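Local coordinates for protein putative secreted lipase (Streptomyces sp. W007, PDB 5H6G) that probably hydrolyses ester bonds of lipids as a secreted, thermostable lipase of the alpha/beta-hydrolase fold, at residues Y192-T197 and T208-G213. Sequence-based numbering, arbitrary orientation.
Sequences YTVIAT and TQYLDG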
loop_
_atom_site.group_PDB
_atom_site.type_symbol
_atom_site.label_atom_id
_atom_site.label_comp_id
_atom_site.label_asym_id
_atom_site.label_seq_id
_atom_site.Cartn_x
_atom_site.Cartn_y
_atom_site.Cartn_z
ATOM N N TYR A 192 8.739 7.537 -4.938
ATOM C CA TYR A 192 7.645 6.595 -5.202
ATOM C C TYR A 192 8.188 5.305 -5.788
ATOM O O TYR A 192 9.003 5.350 -6.687
ATOM C CB TYR A 192 6.686 7.151 -6.234
ATOM C CG TYR A 192 5.909 8.364 -5.837
ATOM C CD1 TYR A 192 6.480 9.633 -5.869
ATOM C CD2 TYR A 192 4.571 8.255 -5.498
ATOM C CE1 TYR A 192 5.721 10.756 -5.551
ATOM C CE2 TYR A 192 3.805 9.363 -5.189
ATOM C CZ TYR A 192 4.360 10.614 -5.211
ATOM O OH TYR A 192 3.539 11.702 -4.890
ATOM N N THR A 193 7.726 4.171 -5.287
ATOM C CA THR A 193 8.039 2.883 -5.902
ATOM C C THR A 193 6.687 2.209 -6.166
ATOM O O THR A 193 5.779 2.289 -5.335
ATOM C CB THR A 193 8.977 2.016 -5.027
ATOM O OG1 THR A 193 10.220 2.702 -4.824
ATOM C CG2 THR A 193 9.265 0.672 -5.703
ATOM N N VAL A 194 6.541 1.646 -7.364
ATOM C CA VAL A 194 5.414 0.805 -7.719
ATOM C C VAL A 194 5.945 -0.569 -8.129
ATOM O O VAL A 194 6.875 -0.664 -8.952
ATOM C CB VAL A 194 4.558 1.394 -8.837
ATOM C CG1 VAL A 194 3.443 0.434 -9.208
ATOM C CG2 VAL A 194 3.940 2.705 -8.375
ATOM N N ILE A 195 5.349 -1.610 -7.531
ATOM C CA ILE A 195 5.673 -3.015 -7.819
ATOM C C ILE A 195 4.414 -3.670 -8.356
ATOM O O ILE A 195 3.446 -3.760 -7.637
ATOM C CB ILE A 195 6.152 -3.768 -6.570
ATOM C CG1 ILE A 195 7.364 -3.052 -5.967
ATOM C CG2 ILE A 195 6.552 -5.191 -6.942
ATOM C CD1 ILE A 195 7.792 -3.504 -4.588
ATOM N N ALA A 196 4.425 -4.087 -9.622
ATOM C CA ALA A 196 3.264 -4.706 -10.255
ATOM C C ALA A 196 3.599 -6.083 -10.791
ATOM O O ALA A 196 4.779 -6.400 -11.032
ATOM C CB ALA A 196 2.747 -3.834 -11.381
ATOM N N THR A 197 2.545 -6.888 -10.973
ATOM C CA THR A 197 2.630 -8.248 -11.576
ATOM C C THR A 197 1.780 -8.315 -12.855
ATOM O O THR A 197 0.631 -7.844 -12.873
ATOM C CB THR A 197 2.194 -9.380 -10.600
ATOM O OG1 THR A 197 2.224 -10.637 -11.283
ATOM C CG2 THR A 197 0.782 -9.177 -10.052
ATOM N N THR A 208 -1.349 0.695 -15.908
ATOM C CA THR A 208 -2.090 1.773 -15.248
ATOM C C THR A 208 -1.744 1.901 -13.761
ATOM O O THR A 208 -2.092 2.887 -13.123
ATOM C CB THR A 208 -3.634 1.578 -15.350
ATOM O OG1 THR A 208 -4.024 0.385 -14.661
ATOM C CG2 THR A 208 -4.115 1.513 -16.817
ATOM N N GLN A 209 -1.118 0.884 -13.189
ATOM C CA GLN A 209 -0.682 0.933 -11.813
ATOM C C GLN A 209 0.535 1.857 -11.657
ATOM O O GLN A 209 0.728 2.466 -10.624
ATOM C CB GLN A 209 -0.339 -0.466 -11.341
ATOM C CG GLN A 209 -1.509 -1.437 -11.380
ATOM C CD GLN A 209 -1.115 -2.847 -11.007
ATOM O OE1 GLN A 209 -0.110 -3.071 -10.347
ATOM N NE2 GLN A 209 -1.906 -3.810 -11.444
ATOM N N TYR A 210 1.343 1.942 -12.701
ATOM C CA TYR A 210 2.538 2.753 -12.695
ATOM C C TYR A 210 2.275 4.233 -12.600
ATOM O O TYR A 210 1.243 4.719 -13.033
ATOM C CB TYR A 210 3.353 2.491 -13.960
ATOM C CG TYR A 210 3.998 1.109 -14.067
ATOM C CD1 TYR A 210 4.146 0.273 -12.966
ATOM C CD2 TYR A 210 4.527 0.680 -15.290
ATOM C CE1 TYR A 210 4.768 -0.958 -13.086
ATOM C CE2 TYR A 210 5.160 -0.552 -15.417
ATOM C CZ TYR A 210 5.264 -1.362 -14.315
ATOM O OH TYR A 210 5.891 -2.558 -14.434
ATOM N N LEU A 211 3.253 4.933 -12.035
ATOM C CA LEU A 211 3.196 6.392 -11.845
ATOM C C LEU A 211 4.193 7.068 -12.782
ATOM O O LEU A 211 5.339 6.653 -12.877
ATOM C CB LEU A 211 3.533 6.743 -10.398
ATOM C CG LEU A 211 2.477 6.994 -9.318
ATOM C CD1 LEU A 211 1.056 6.690 -9.709
ATOM C CD2 LEU A 211 2.843 6.318 -8.014
ATOM N N ASP A 212 3.741 8.104 -13.474
ATOM C CA ASP A 212 4.605 8.948 -14.271
ATOM C C ASP A 212 5.107 10.200 -13.491
ATOM O O ASP A 212 4.323 11.092 -13.124
ATOM C CB ASP A 212 3.846 9.361 -15.531
ATOM C CG ASP A 212 4.674 10.217 -16.458
ATOM O OD1 ASP A 212 5.913 10.071 -16.493
ATOM O OD2 ASP A 212 4.055 11.028 -17.155
ATOM N N GLY A 213 6.414 10.261 -13.261
ATOM C CA GLY A 213 7.039 11.406 -12.614
ATOM C C GLY A 213 8.535 11.196 -12.450
ATOM O O GLY A 213 9.041 10.102 -12.702
HETATM O O HOH W 1 0.073 -5.729 -10.077
#
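Tyr192 and Leu211 open the contact between a strand of the parallel alpha/beta-hydrolase sheet, 191-196, and the loop that returns from it toward an outermost strand, 216-220. CD2 of the Tyr192 ring lies 3.6 Å from CD2 of Leu211, the two side chains crossing at about a right angle, while the ring's OH is held by the backbone N of Val187. Two residues on, both Val194 methyls approach the carbonyl O of Gln209 (CG1 at 3.7 Å). Beyond it, Val194 CG1, set anti to the backbone N (chi1 177°), reaches the edge of the Tyr210 ring nearly in its plane, 3.8 Å from CD1; CG2 meets CD2 of Leu211, likewise at 3.8 Å. The alternation of the strand then brings Ala196 to the same side, where its CB is 3.9 Å from CE1 of Tyr210 and 3.1 Å from OE1 of Gln209. Apolar packing gives way to a polar bridge at the end of the strand: a water accepts from the backbone N of Thr197 at 2.9 Å. The extended chain of Gln209 (chi2 176°) carries its amide to this place, and NE2 bonds to the carbonyl O of Val203 and weakly to OD2 of Asp200, the probable acid of a Ser-His-Asp triad. Gln209 may thereby help position that carboxylate. On the amide's other branch, OE1 of Gln209 accepts a hydrogen bond from the same water at 2.7 Å.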